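Local coordinates for AbiEi antitoxin C-terminal domain-containing protein (Mycobacterium tuberculosis, PDB 1ZEL), which is of unknown function but probably binds DNA through a winged-helix region and is related to AbiEi-type antitoxins, at residues P30-K35 with P86-R91; L67-T72 with D136-Y141; G114-Q119 with A201-H206; P183-V188 with E220-G225; R233-L238 with A249-R254. One frame throughout, in Å; residues are numbered along the deposited sequence. Where two conformers were deposited one is given.

Contacts 1 and 2 lie side by side where the three-stranded sheet of the winged-helix region meets the start of helix 88-96 and the loop 136-141; they are joined by a probable backbone hydrogen bond from Lys35 N to Gly71 O, and by Pro89 packing on Leu138. Contacts 4 and 5 are the buried ones, apolar helix packing joined through Leu187 on Ala234 and Leu223 on Leu250. Contact 3, near the sodium site, is partly buried like contacts 1 and 2 and is the only one with direct protein hydrogen bonds between its segments; Tyr115 ties it to helix 183-192 of contact 4. In contact 2 a formic acid, probably from the crystallisation liquor, lies between backbones in otherwise apolar packing.

Contact 1 of 5, residues P30-K35 with P86-R91; sequences PVVVTK and PYLPLR. With FMT (formic acid), chain F.
Val31 and Val32 lead into strand 33-34, the first strand of the small winged-helix sheet, and they meet Leu88 and Arg91 in the opening turn of helix 88-96. The touching parts are hydrocarbon. Val31 CG1, anti to the backbone N (chi1 -171°), comes within 3.4 Å of Arg91 CD, and the two side chains cross at about a right angle. CG1 touches the arginine at this CD of its extended CG-to-NE chain and approaches the guanidinium obliquely. Val32 sends its CG2 to the other end of that residue, 4.0 Å from Arg91 CB and 3.8 Å from Arg91 O. Leu88 CD2 completes a triangle of methyls with Val31 CG1 and Val32 CG2, 4.2 Å from each, with Val31 O at 3.8 Å from the same leucine methyl.

The charged end of Arg91 is engaged away from the valines. NE forms a salt bridge with Asp85, NH2 bonds to Thr176 OG1, and NH2 also lies in plane at the edge of the Tyr87 ring. Pro86 CG sits over the centre of one face of that ring, 4.1 Å above its plane. The arginine can thus offer a greasy flank to the valines while its polar tip ties the start of the helix to neighbouring loops. Leu88 also packs on Ala74 and Val32 on Thr72, both from strand 72-75. The contact is apolar packing of the loop leading into the winged-helix sheet on the first turn of helix 88-96.

Contact 2 of 5, residues L67-T72 with D136-Y141; sequences LPVKGT and DGLASY. With FMT (formic acid), chain M.
Pro68, in the loop joining antiparallel strands 64-66 and 72-75 of the winged-helix sheet, and Gly137, in the loop before strand 142-145, are the closest points of the two backbones, their CA atoms 5.0 Å apart; the type II turn Val69-Thr72 lies on one side and a run of helical phi/psi, 136-140, on the other. Gly137 has no CB, and Pro68 O sits 3.6 Å from its CA in a CA-H...O contact. The proline ring does most of the touching. Its CG stands over the centre of one face of the Tyr141 ring, 3.7 Å from the centroid and 12° off the ring normal, a clear CH-pi contact. Its CB reaches Leu138 CD2 at 3.8 Å. Next to it, Val69 CG2 meets Leu138 CG at 3.9 Å.

Thr72 OG1 bonds back to Val69 O at 2.7 Å and braces the turn. A formic acid spans the two backbones: Lys70 N donates to its O1 at 2.9 Å, nearly straight (171°), and Gly137 N faces O2 at a distance too short to trust. The protein-to-protein part rests on apolar and CH-pi packing; the acid suggests that the two N-H groups form a small anion-accepting spot, but it probably came with the crystallisation liquor.

Contact 3 of 5, residues G114-Q119 with A201-H206; sequences GYLDRQ and ADLVPH. With FMT (formic acid), chain F.
His206 CG stands beside its backbone N (chi1 -47°) and Asp117 CG does the same (chi1 -66°), and from these starts the imidazole and the carboxylate meet across the contact. NE2 of His206 donates to Asp117 OD1 at 2.6 Å. The oxygen lies in the ring plane, yet the donor comes from above the carboxylate, the two planes being 81° apart. Pro205 CB covers the centre of one face of the imidazole, and Tyr115 O lies at its edge, 3.0 Å from His206 CD2.

Asp202, modelled in two conformers, makes the second polar link in the one described here: Arg118 N donates to the syn lone pair of Asp202 OD1 at 2.9 Å. A water donates to both that oxygen and Arg118 O; this bond and the water bridge are vouched for in that conformer only. Beside these polar links, Leu116 CD2 rests 3.9 Å from Leu203 CB, and Tyr115 CB is 3.7 Å from Leu203 CD1. The hydroxyl of Tyr115 bonds to Asp213, which, with Arg167 and Asp209, belongs to the sodium site.

Segment 114-119 leaves helix 106-113 through a Schellman motif at Gly114, and Leu116 folds back on Ala110 and Trp111 of that helix. Tyr115 leans on Pro183 and Leu186 of helix 183-192, while Val204 and Pro205 pack on helix 288-296.

Contact 4 of 5, residues P183-V188 with E220-G225; sequences PEALLV and ERLLSG
Val188 and Leu222 form the dense part of this contact between helix 183-192 and the last turn of helix 216-223, together with Leu223 and Ala185. Val188 points at the second helix and each of its methyls touches both Leu222 and Leu223. CG2 lies 3.9 Å from Leu222 CB and 3.8 Å from Leu223 CG. CG1, anti to the backbone N (chi1 173°), rests 3.7 Å from Leu222 O and 3.9 Å from Leu223 CD2. In return Leu222 reaches back to the first helix. Its CD1, carried outward by a nearly extended chi2 of 164°, settles 3.6 Å from Ala185 N, 4.0 Å from Ala185 CB and 3.8 Å from Glu184 CB.

Glu184 gives only its CB to this packing. Its chain bends at chi2 and takes the carboxylate away from the leucine, where OE2 forms a salt bridge with Arg160 and accepts from Ser215 N, so this buried acid has firm polar partners. Leu222 O is likewise satisfied, by Trp149 NE1 and Arg226 NH1.

The solvent side is the far flank of the second helix and its exit. Arg221 is exposed and turns to a salt bridge with Asp153; Ser224 is the first residue to leave helical phi/psi, and Gly225 follows it, both exposed and neither touching helix 183-192. Around the apolar core, Leu156 and Leu157 of helix 154-157 pack on Leu222, with Leu157 also touching Ala185, while Trp231 of helix 228-240 lies against Leu223.

Contact 5 of 5, residues R233-L238 with A249-R254; sequences RASYLL and ALLAKR
The guanidinium of Arg254 has Leu251 C in plane at its edge, just past the point where Leu251 meets Ser235 across a helical hairpin of helices 228-240 and 244-251, which run antiparallel. NH1 of Arg254 donates to Leu251 O at 3.0 Å. The oxygen lies close to the guanidinium plane (10° out of it), but the donor stands 55° above the carbonyl plane. Arg254 N reaches the same oxygen from the opposite face, in the bond that closes the type I turn from Leu251 to Arg254, so two N-H groups grip Leu251 O within the turn. NH2 and NE of the arginine turn on to Glu257 O and, weakly, Thr256 O.

Across the hairpin, Ser235 sits where the two backbones come nearest, its CA 5.7 Å from that of Leu251. Its OG, beside the backbone N (chi1 -57°), bonds back to Trp231 O one turn earlier in its own helix. The side chain also packs on Leu251: OG is 3.4 Å from Leu251 CB, and Ser235 CB is 3.8 Å from the same carbon.

The larger apolar link is made by Leu250, which also touches Leu223 of helix 216-223. Its CD2 stands 4.4 Å from Ala234 CB. The same methyl meets Leu238 CD1 at 4.0 Å, the two leucine side chains crossing at about a right angle.

Contact 1 of 5, residues P30-K35 with P86-R91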
# COMPACT_ATOMS: atom_id res chain seq x y z
N PRO A 30 -12.75 14.84 -11.93
CA PRO A 30 -12.09 13.55 -12.13
C PRO A 30 -10.98 13.30 -11.08
O PRO A 30 -10.31 14.25 -10.66
CB PRO A 30 -11.44 13.69 -13.51
CG PRO A 30 -11.27 15.14 -13.70
CD PRO A 30 -12.46 15.77 -13.04
N VAL A 31 -10.75 12.05 -10.70
CA VAL A 31 -9.71 11.76 -9.70
C VAL A 31 -8.36 12.21 -10.22
O VAL A 31 -7.60 12.85 -9.51
CB VAL A 31 -9.58 10.27 -9.38
CG1 VAL A 31 -8.63 10.09 -8.17
CG2 VAL A 31 -10.94 9.65 -9.06
N VAL A 32 -8.09 11.88 -11.48
CA VAL A 32 -6.85 12.21 -12.15
C VAL A 32 -7.24 12.76 -13.52
O VAL A 32 -8.20 12.27 -14.12
CB VAL A 32 -6.02 10.93 -12.38
CG1 VAL A 32 -4.89 11.18 -13.33
CG2 VAL A 32 -5.51 10.35 -11.05
N VAL A 33 -6.52 13.78 -13.98
CA VAL A 33 -6.71 14.33 -15.32
C VAL A 33 -5.62 13.81 -16.25
O VAL A 33 -4.45 14.10 -16.03
CB VAL A 33 -6.60 15.90 -15.28
CG1 VAL A 33 -6.81 16.48 -16.68
CG2 VAL A 33 -7.66 16.49 -14.34
N THR A 34 -5.99 13.08 -17.29
CA THR A 34 -5.01 12.65 -18.28
C THR A 34 -4.82 13.75 -19.33
O THR A 34 -5.68 14.62 -19.49
CB THR A 34 -5.41 11.33 -18.98
OG1 THR A 34 -6.56 11.54 -19.79
CG2 THR A 34 -5.75 10.27 -17.95
N LYS A 35 -3.70 13.69 -20.05
CA LYS A 35 -3.47 14.63 -21.13
C LYS A 35 -4.59 14.58 -22.18
O LYS A 35 -4.98 15.62 -22.73
CB LYS A 35 -2.11 14.40 -21.79
CG LYS A 35 -1.85 15.43 -22.87
CD LYS A 35 -0.44 15.40 -23.35
CE LYS A 35 -0.25 16.36 -24.50
NZ LYS A 35 1.13 16.18 -25.00
N PRO A 86 -3.27 10.50 -0.15
CA PRO A 86 -1.89 10.05 -0.19
C PRO A 86 -1.59 9.07 -1.30
O PRO A 86 -0.43 8.74 -1.50
CB PRO A 86 -1.70 9.36 1.15
CG PRO A 86 -3.06 8.84 1.49
CD PRO A 86 -4.04 9.84 0.92
N TYR A 87 -2.61 8.61 -2.03
CA TYR A 87 -2.43 7.59 -3.03
C TYR A 87 -2.51 8.11 -4.45
O TYR A 87 -2.58 7.33 -5.38
CB TYR A 87 -3.43 6.45 -2.83
CG TYR A 87 -3.33 5.77 -1.45
CD1 TYR A 87 -2.10 5.40 -0.91
CD2 TYR A 87 -4.47 5.50 -0.72
CE1 TYR A 87 -2.00 4.80 0.35
CE2 TYR A 87 -4.39 4.88 0.54
CZ TYR A 87 -3.15 4.53 1.06
OH TYR A 87 -3.09 3.91 2.29
N LEU A 88 -2.46 9.43 -4.62
CA LEU A 88 -2.58 9.98 -5.97
C LEU A 88 -1.51 9.47 -6.94
O LEU A 88 -1.82 9.25 -8.11
CB LEU A 88 -2.65 11.53 -5.95
CG LEU A 88 -4.04 12.15 -5.95
CD1 LEU A 88 -3.97 13.68 -5.81
CD2 LEU A 88 -4.87 11.74 -7.19
N PRO A 89 -0.25 9.27 -6.48
CA PRO A 89 0.70 8.60 -7.39
C PRO A 89 0.21 7.26 -7.96
O PRO A 89 0.44 6.97 -9.14
CB PRO A 89 1.94 8.38 -6.50
CG PRO A 89 1.84 9.49 -5.44
CD PRO A 89 0.38 9.70 -5.21
N LEU A 90 -0.43 6.44 -7.14
CA LEU A 90 -0.94 5.15 -7.61
C LEU A 90 -2.18 5.29 -8.48
O LEU A 90 -2.34 4.58 -9.47
CB LEU A 90 -1.21 4.22 -6.42
CG LEU A 90 0.06 3.78 -5.69
CD1 LEU A 90 -0.31 3.01 -4.44
CD2 LEU A 90 0.95 2.92 -6.61
N ARG A 91 -3.08 6.18 -8.08
CA ARG A 91 -4.23 6.48 -8.94
C ARG A 91 -3.77 7.03 -10.28
O ARG A 91 -4.40 6.77 -11.29
CB ARG A 91 -5.18 7.47 -8.25
CG ARG A 91 -5.64 6.99 -6.87
CD ARG A 91 -6.78 7.84 -6.36
NE ARG A 91 -6.79 7.91 -4.90
CZ ARG A 91 -7.31 6.98 -4.10
NH1 ARG A 91 -7.90 5.90 -4.60
NH2 ARG A 91 -7.26 7.14 -2.78
C FMT F . -1.03 5.60 3.89
O1 FMT F . -2.01 6.26 4.24
O2 FMT F . -1.06 4.38 3.67

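Contact 2 of 5, residues L67-T72 with D136-Y141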
# COMPACT_ATOMS: atom_id res chain seq x y z
N LEU A 67 1.44 14.89 -11.88
CA LEU A 67 1.59 13.66 -11.11
C LEU A 67 2.75 12.81 -11.65
O LEU A 67 3.24 13.06 -12.75
CB LEU A 67 0.27 12.88 -11.09
CG LEU A 67 -0.85 13.52 -10.26
CD1 LEU A 67 -2.17 12.72 -10.50
CD2 LEU A 67 -0.51 13.66 -8.73
N PRO A 68 3.23 11.83 -10.84
CA PRO A 68 4.45 11.05 -11.16
C PRO A 68 4.39 10.26 -12.45
O PRO A 68 5.43 10.04 -13.07
CB PRO A 68 4.58 10.09 -9.97
CG PRO A 68 3.89 10.82 -8.84
CD PRO A 68 2.72 11.50 -9.49
N VAL A 69 3.20 9.85 -12.87
CA VAL A 69 3.11 9.09 -14.11
C VAL A 69 2.94 10.04 -15.31
O VAL A 69 2.19 11.00 -15.26
CB VAL A 69 2.04 7.96 -14.02
CG1 VAL A 69 1.96 7.22 -15.33
CG2 VAL A 69 2.48 6.95 -12.93
N LYS A 70 3.68 9.77 -16.38
CA LYS A 70 3.64 10.66 -17.55
C LYS A 70 2.22 10.81 -18.09
O LYS A 70 1.51 9.82 -18.30
CB LYS A 70 4.57 10.15 -18.65
N GLY A 71 1.81 12.05 -18.33
CA GLY A 71 0.54 12.30 -18.99
C GLY A 71 -0.63 12.36 -18.02
O GLY A 71 -1.77 12.19 -18.43
N THR A 72 -0.33 12.60 -16.74
CA THR A 72 -1.35 12.72 -15.70
C THR A 72 -1.11 13.96 -14.82
O THR A 72 0.05 14.36 -14.58
CB THR A 72 -1.40 11.48 -14.79
OG1 THR A 72 -0.18 11.36 -14.06
CG2 THR A 72 -1.62 10.22 -15.61
N ASP A 136 9.06 4.49 -14.08
CA ASP A 136 10.24 5.15 -13.48
C ASP A 136 9.90 6.38 -12.63
O ASP A 136 10.51 6.61 -11.58
CB ASP A 136 11.26 5.52 -14.55
CG ASP A 136 12.01 4.31 -15.10
OD1 ASP A 136 12.74 4.47 -16.10
OD2 ASP A 136 11.88 3.20 -14.53
N GLY A 137 8.92 7.16 -13.09
CA GLY A 137 8.46 8.33 -12.35
C GLY A 137 7.98 8.01 -10.94
O GLY A 137 7.93 8.90 -10.09
N LEU A 138 7.65 6.74 -10.68
CA LEU A 138 7.02 6.37 -9.40
C LEU A 138 7.99 5.94 -8.30
O LEU A 138 7.60 5.86 -7.13
CB LEU A 138 5.98 5.26 -9.62
CG LEU A 138 4.53 5.63 -9.92
CD1 LEU A 138 3.71 4.36 -9.91
CD2 LEU A 138 3.95 6.55 -8.86
N ALA A 139 9.25 5.68 -8.67
CA ALA A 139 10.23 5.14 -7.70
C ALA A 139 10.37 5.98 -6.41
O ALA A 139 10.52 5.44 -5.32
CB ALA A 139 11.59 4.96 -8.37
N SER A 140 10.31 7.31 -6.55
CA SER A 140 10.41 8.24 -5.41
C SER A 140 9.19 8.23 -4.50
O SER A 140 9.22 8.86 -3.44
CB SER A 140 10.59 9.68 -5.90
OG SER A 140 11.85 9.88 -6.52
N TYR A 141 8.13 7.58 -4.94
CA TYR A 141 6.80 7.68 -4.30
C TYR A 141 6.32 6.36 -3.70
O TYR A 141 5.42 6.36 -2.85
CB TYR A 141 5.77 8.22 -5.31
CG TYR A 141 6.14 9.61 -5.82
CD1 TYR A 141 6.90 9.78 -6.98
CD2 TYR A 141 5.76 10.74 -5.11
CE1 TYR A 141 7.27 11.05 -7.41
CE2 TYR A 141 6.12 12.00 -5.54
CZ TYR A 141 6.86 12.15 -6.68
OH TYR A 141 7.19 13.43 -7.07
C FMT M . 6.57 6.95 -16.03
O1 FMT M . 5.51 7.56 -16.21
O2 FMT M . 7.30 7.07 -15.05

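Contact 3 of 5, residues G114-Q119 with A201-H206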
# COMPACT_ATOMS: atom_id res chain seq x y z
N GLY A 114 -6.33 -1.93 10.22
CA GLY A 114 -6.53 -1.47 11.61
C GLY A 114 -5.48 -1.90 12.61
O GLY A 114 -5.70 -1.77 13.82
N TYR A 115 -4.31 -2.32 12.13
CA TYR A 115 -3.28 -2.86 13.02
C TYR A 115 -2.22 -1.84 13.43
O TYR A 115 -1.23 -2.21 14.08
CB TYR A 115 -2.63 -4.12 12.41
CG TYR A 115 -3.64 -5.13 11.91
CD1 TYR A 115 -3.56 -5.68 10.63
CD2 TYR A 115 -4.71 -5.49 12.69
CE1 TYR A 115 -4.50 -6.58 10.18
CE2 TYR A 115 -5.67 -6.40 12.24
CZ TYR A 115 -5.56 -6.93 11.00
OH TYR A 115 -6.50 -7.82 10.54
N LEU A 116 -2.40 -0.56 13.11
CA LEU A 116 -1.38 0.43 13.42
C LEU A 116 -1.95 1.59 14.21
O LEU A 116 -3.02 2.11 13.89
CB LEU A 116 -0.68 0.97 12.15
CG LEU A 116 0.14 0.04 11.25
CD1 LEU A 116 0.71 0.79 10.08
CD2 LEU A 116 1.28 -0.62 12.02
N ASP A 117 -1.21 1.99 15.23
CA ASP A 117 -1.54 3.16 16.05
C ASP A 117 -1.57 4.46 15.26
O ASP A 117 -2.42 5.31 15.48
CB ASP A 117 -0.53 3.26 17.19
CG ASP A 117 -0.64 2.09 18.17
OD1 ASP A 117 -1.80 1.70 18.46
OD2 ASP A 117 0.41 1.59 18.64
N ARG A 118 -0.63 4.61 14.32
CA ARG A 118 -0.40 5.88 13.64
C ARG A 118 -0.46 5.69 12.16
O ARG A 118 0.04 4.69 11.64
CB ARG A 118 0.99 6.45 13.99
CG ARG A 118 1.31 6.66 15.48
CD ARG A 118 0.18 7.33 16.24
NE ARG A 118 -0.07 8.70 15.80
CZ ARG A 118 -1.28 9.26 15.76
NH1 ARG A 118 -2.33 8.55 16.10
NH2 ARG A 118 -1.43 10.52 15.37
N GLN A 119 -1.06 6.65 11.46
CA GLN A 119 -1.02 6.64 10.01
C GLN A 119 0.43 6.66 9.57
O GLN A 119 1.20 7.51 10.00
CB GLN A 119 -1.76 7.81 9.39
CG GLN A 119 -1.75 7.75 7.87
CD GLN A 119 -2.49 8.90 7.22
OE1 GLN A 119 -3.08 9.73 7.90
NE2 GLN A 119 -2.46 8.94 5.88
N ALA A 201 7.29 -1.24 15.56
CA ALA A 201 6.89 -0.86 16.93
C ALA A 201 5.42 -0.47 16.97
O ALA A 201 4.76 -0.67 17.98
CB ALA A 201 7.78 0.28 17.48
N ASP A 202 4.92 0.07 15.87
CA ASP A 202 3.51 0.46 15.74
C ASP A 202 2.62 -0.78 15.55
O ASP A 202 1.44 -0.78 15.92
CB ASP A 202 3.39 1.38 14.52
CG ASP A 202 2.42 2.52 14.72
OD1 ASP A 202 1.52 2.64 13.90
OD2 ASP A 202 2.58 3.31 15.68
N LEU A 203 3.18 -1.83 14.96
CA LEU A 203 2.40 -3.04 14.68
C LEU A 203 2.36 -4.00 15.87
O LEU A 203 1.31 -4.54 16.19
CB LEU A 203 2.97 -3.77 13.46
CG LEU A 203 2.36 -5.15 13.15
CD1 LEU A 203 0.92 -5.01 12.64
CD2 LEU A 203 3.21 -5.86 12.14
N VAL A 204 3.51 -4.20 16.51
CA VAL A 204 3.67 -5.33 17.43
C VAL A 204 2.68 -5.37 18.60
O VAL A 204 2.37 -6.46 19.06
CB VAL A 204 5.13 -5.59 17.91
CG1 VAL A 204 5.98 -6.10 16.75
CG2 VAL A 204 5.77 -4.34 18.55
N PRO A 205 2.19 -4.21 19.09
CA PRO A 205 1.16 -4.28 20.14
C PRO A 205 -0.16 -4.87 19.66
O PRO A 205 -0.99 -5.26 20.49
CB PRO A 205 0.95 -2.80 20.51
CG PRO A 205 2.24 -2.15 20.13
CD PRO A 205 2.54 -2.80 18.81
N HIS A 206 -0.36 -4.93 18.34
CA HIS A 206 -1.63 -5.37 17.74
C HIS A 206 -1.54 -6.70 17.00
O HIS A 206 -2.38 -6.98 16.17
CB HIS A 206 -2.18 -4.28 16.80
CG HIS A 206 -2.16 -2.91 17.42
ND1 HIS A 206 -2.69 -2.65 18.66
CD2 HIS A 206 -1.63 -1.75 16.98
CE1 HIS A 206 -2.50 -1.38 18.96
NE2 HIS A 206 -1.86 -0.81 17.95
C FMT F . -1.03 5.60 3.89
O1 FMT F . -2.01 6.26 4.24
O2 FMT F . -1.06 4.38 3.67
O HOH W 1 2.65 3.51 11.65

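Contact 4 of 5, residues P183-V188 with E220-G225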
# COMPACT_ATOMS: atom_id res chain seq x y z
N PRO A 183 -5.03 -9.55 5.66
CA PRO A 183 -4.17 -9.83 6.81
C PRO A 183 -3.25 -11.02 6.57
O PRO A 183 -2.12 -10.98 7.01
CB PRO A 183 -5.16 -10.14 7.93
CG PRO A 183 -6.45 -10.46 7.28
CD PRO A 183 -6.46 -9.68 5.98
N GLU A 184 -3.74 -12.05 5.89
CA GLU A 184 -2.88 -13.19 5.61
C GLU A 184 -1.69 -12.81 4.76
O GLU A 184 -0.56 -13.14 5.08
CB GLU A 184 -3.67 -14.35 4.98
CG GLU A 184 -4.73 -14.89 5.94
CD GLU A 184 -6.11 -14.33 5.66
OE1 GLU A 184 -6.20 -13.30 4.97
OE2 GLU A 184 -7.11 -14.93 6.13
N ALA A 185 -1.94 -12.07 3.68
CA ALA A 185 -0.83 -11.69 2.80
C ALA A 185 0.10 -10.71 3.49
O ALA A 185 1.31 -10.76 3.30
CB ALA A 185 -1.35 -11.16 1.46
N LEU A 186 -0.47 -9.84 4.32
CA LEU A 186 0.34 -8.94 5.12
C LEU A 186 1.26 -9.73 6.06
O LEU A 186 2.46 -9.47 6.10
CB LEU A 186 -0.54 -8.00 5.94
CG LEU A 186 0.21 -7.15 6.96
CD1 LEU A 186 1.20 -6.16 6.32
CD2 LEU A 186 -0.82 -6.46 7.79
N LEU A 187 0.70 -10.70 6.77
CA LEU A 187 1.47 -11.43 7.75
C LEU A 187 2.57 -12.19 7.01
O LEU A 187 3.73 -12.23 7.46
CB LEU A 187 0.59 -12.39 8.55
CG LEU A 187 1.20 -13.06 9.78
CD1 LEU A 187 0.12 -13.33 10.84
CD2 LEU A 187 1.93 -14.38 9.36
N VAL A 188 2.22 -12.83 5.90
CA VAL A 188 3.24 -13.58 5.15
C VAL A 188 4.32 -12.64 4.61
O VAL A 188 5.50 -12.98 4.60
CB VAL A 188 2.63 -14.45 4.06
CG1 VAL A 188 3.73 -15.07 3.21
CG2 VAL A 188 1.76 -15.55 4.72
N GLU A 220 -1.21 -20.77 4.82
CA GLU A 220 -0.46 -21.87 4.30
C GLU A 220 -0.27 -21.75 2.78
O GLU A 220 0.81 -22.06 2.25
CB GLU A 220 -1.18 -23.15 4.69
CG GLU A 220 -0.56 -24.41 4.15
CD GLU A 220 -1.37 -25.64 4.49
OE1 GLU A 220 -2.42 -25.52 5.17
OE2 GLU A 220 -0.95 -26.73 4.07
N ARG A 221 -1.31 -21.32 2.08
CA ARG A 221 -1.24 -21.27 0.62
C ARG A 221 -0.34 -20.10 0.20
O ARG A 221 0.40 -20.19 -0.78
CB ARG A 221 -2.63 -21.16 0.00
CG ARG A 221 -3.47 -22.44 0.18
CD ARG A 221 -4.81 -22.26 -0.50
NE ARG A 221 -4.66 -21.97 -1.93
CZ ARG A 221 -5.46 -21.16 -2.62
NH1 ARG A 221 -6.47 -20.55 -2.02
NH2 ARG A 221 -5.23 -20.95 -3.91
N LEU A 222 -0.39 -19.02 0.96
CA LEU A 222 0.49 -17.86 0.73
C LEU A 222 1.96 -18.10 1.12
O LEU A 222 2.85 -17.46 0.57
CB LEU A 222 -0.05 -16.64 1.43
CG LEU A 222 -1.32 -16.04 0.78
CD1 LEU A 222 -1.98 -15.10 1.71
CD2 LEU A 222 -0.96 -15.28 -0.48
N LEU A 223 2.20 -19.01 2.06
CA LEU A 223 3.57 -19.43 2.42
C LEU A 223 4.14 -20.46 1.47
O LEU A 223 5.36 -20.67 1.41
CB LEU A 223 3.60 -19.98 3.85
CG LEU A 223 3.52 -18.95 4.94
CD1 LEU A 223 3.00 -19.63 6.20
CD2 LEU A 223 4.89 -18.27 5.14
N SER A 224 3.28 -21.14 0.71
CA SER A 224 3.75 -22.19 -0.18
C SER A 224 4.76 -21.66 -1.19
O SER A 224 4.42 -20.87 -2.06
CB SER A 224 2.58 -22.89 -0.88
OG SER A 224 3.08 -23.88 -1.77
N GLY A 225 6.01 -22.08 -1.05
CA GLY A 225 7.06 -21.67 -1.99
C GLY A 225 7.98 -20.63 -1.37
O GLY A 225 9.03 -20.31 -1.92

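Contact 5 of 5, residues R233-L238 with A249-R254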
# COMPACT_ATOMS: atom_id res chain seq x y z
N ARG A 233 9.02 -17.74 10.89
CA ARG A 233 8.61 -16.42 11.34
C ARG A 233 7.11 -16.21 11.38
O ARG A 233 6.58 -15.62 12.34
CB ARG A 233 9.33 -15.33 10.54
CG ARG A 233 10.83 -15.39 10.77
CD ARG A 233 11.52 -14.13 10.36
NE ARG A 233 11.64 -14.05 8.92
CZ ARG A 233 12.74 -14.31 8.23
NH1 ARG A 233 13.85 -14.70 8.83
NH2 ARG A 233 12.71 -14.18 6.91
N ALA A 234 6.40 -16.74 10.38
CA ALA A 234 4.94 -16.59 10.35
C ALA A 234 4.30 -17.34 11.49
O ALA A 234 3.34 -16.87 12.11
CB ALA A 234 4.37 -17.10 9.00
N SER A 235 4.83 -18.52 11.76
CA SER A 235 4.31 -19.35 12.84
C SER A 235 4.57 -18.72 14.20
O SER A 235 3.70 -18.75 15.08
CB SER A 235 4.86 -20.77 12.77
OG SER A 235 4.56 -21.33 11.52
N TYR A 236 5.75 -18.13 14.35
CA TYR A 236 6.09 -17.37 15.55
C TYR A 236 5.20 -16.12 15.75
O TYR A 236 4.89 -15.75 16.89
CB TYR A 236 7.55 -16.92 15.47
CG TYR A 236 8.01 -16.16 16.69
CD1 TYR A 236 8.15 -16.81 17.91
CD2 TYR A 236 8.31 -14.81 16.62
CE1 TYR A 236 8.59 -16.13 19.04
CE2 TYR A 236 8.74 -14.11 17.75
CZ TYR A 236 8.87 -14.78 18.96
OH TYR A 236 9.30 -14.09 20.07
N LEU A 237 4.82 -15.46 14.66
CA LEU A 237 3.83 -14.37 14.74
C LEU A 237 2.47 -14.86 15.27
O LEU A 237 1.84 -14.22 16.13
CB LEU A 237 3.69 -13.62 13.38
CG LEU A 237 4.91 -12.75 12.98
CD1 LEU A 237 4.73 -12.19 11.57
CD2 LEU A 237 5.18 -11.59 13.96
N LEU A 238 2.03 -16.04 14.82
CA LEU A 238 0.80 -16.61 15.39
C LEU A 238 0.94 -16.79 16.89
O LEU A 238 0.02 -16.45 17.63
CB LEU A 238 0.41 -17.93 14.73
CG LEU A 238 -0.03 -17.88 13.26
CD1 LEU A 238 -0.63 -19.20 12.80
CD2 LEU A 238 -1.01 -16.76 13.01
N ALA A 249 1.02 -25.76 14.47
CA ALA A 249 0.33 -26.54 13.44
C ALA A 249 0.69 -26.01 12.06
O ALA A 249 0.87 -26.78 11.11
CB ALA A 249 -1.16 -26.50 13.63
N LEU A 250 0.79 -24.69 11.94
CA LEU A 250 1.13 -24.08 10.65
C LEU A 250 2.54 -24.48 10.31
O LEU A 250 2.83 -24.86 9.16
CB LEU A 250 1.00 -22.53 10.73
CG LEU A 250 1.41 -21.82 9.42
CD1 LEU A 250 0.48 -22.24 8.28
CD2 LEU A 250 1.43 -20.31 9.61
N LEU A 251 3.43 -24.44 11.30
CA LEU A 251 4.84 -24.73 11.02
C LEU A 251 5.01 -26.17 10.57
O LEU A 251 5.83 -26.45 9.69
CB LEU A 251 5.76 -24.41 12.21
CG LEU A 251 7.28 -24.52 11.96
CD1 LEU A 251 7.77 -23.78 10.70
CD2 LEU A 251 8.05 -24.06 13.14
N ALA A 252 4.20 -27.07 11.13
CA ALA A 252 4.23 -28.47 10.74
C ALA A 252 3.84 -28.74 9.28
O ALA A 252 4.06 -29.84 8.77
CB ALA A 252 3.38 -29.30 11.69
N LYS A 253 3.29 -27.74 8.59
CA LYS A 253 2.83 -27.92 7.21
C LYS A 253 3.84 -27.43 6.15
O LYS A 253 3.55 -27.45 4.94
CB LYS A 253 1.45 -27.29 7.01
CG LYS A 253 0.32 -28.09 7.68
CD LYS A 253 -0.99 -27.32 7.68
CE LYS A 253 -2.17 -28.14 8.21
NZ LYS A 253 -2.30 -28.05 9.71
N ARG A 254 5.02 -27.02 6.62
CA ARG A 254 6.10 -26.52 5.75
C ARG A 254 6.54 -27.63 4.82
O ARG A 254 6.32 -28.82 5.10
CB ARG A 254 7.28 -26.05 6.60
CG ARG A 254 7.92 -27.17 7.44
CD ARG A 254 9.12 -26.71 8.25
NE ARG A 254 9.80 -27.81 8.92
CZ ARG A 254 9.34 -28.45 9.99
NH1 ARG A 254 8.18 -28.11 10.52
NH2 ARG A 254 10.04 -29.44 10.52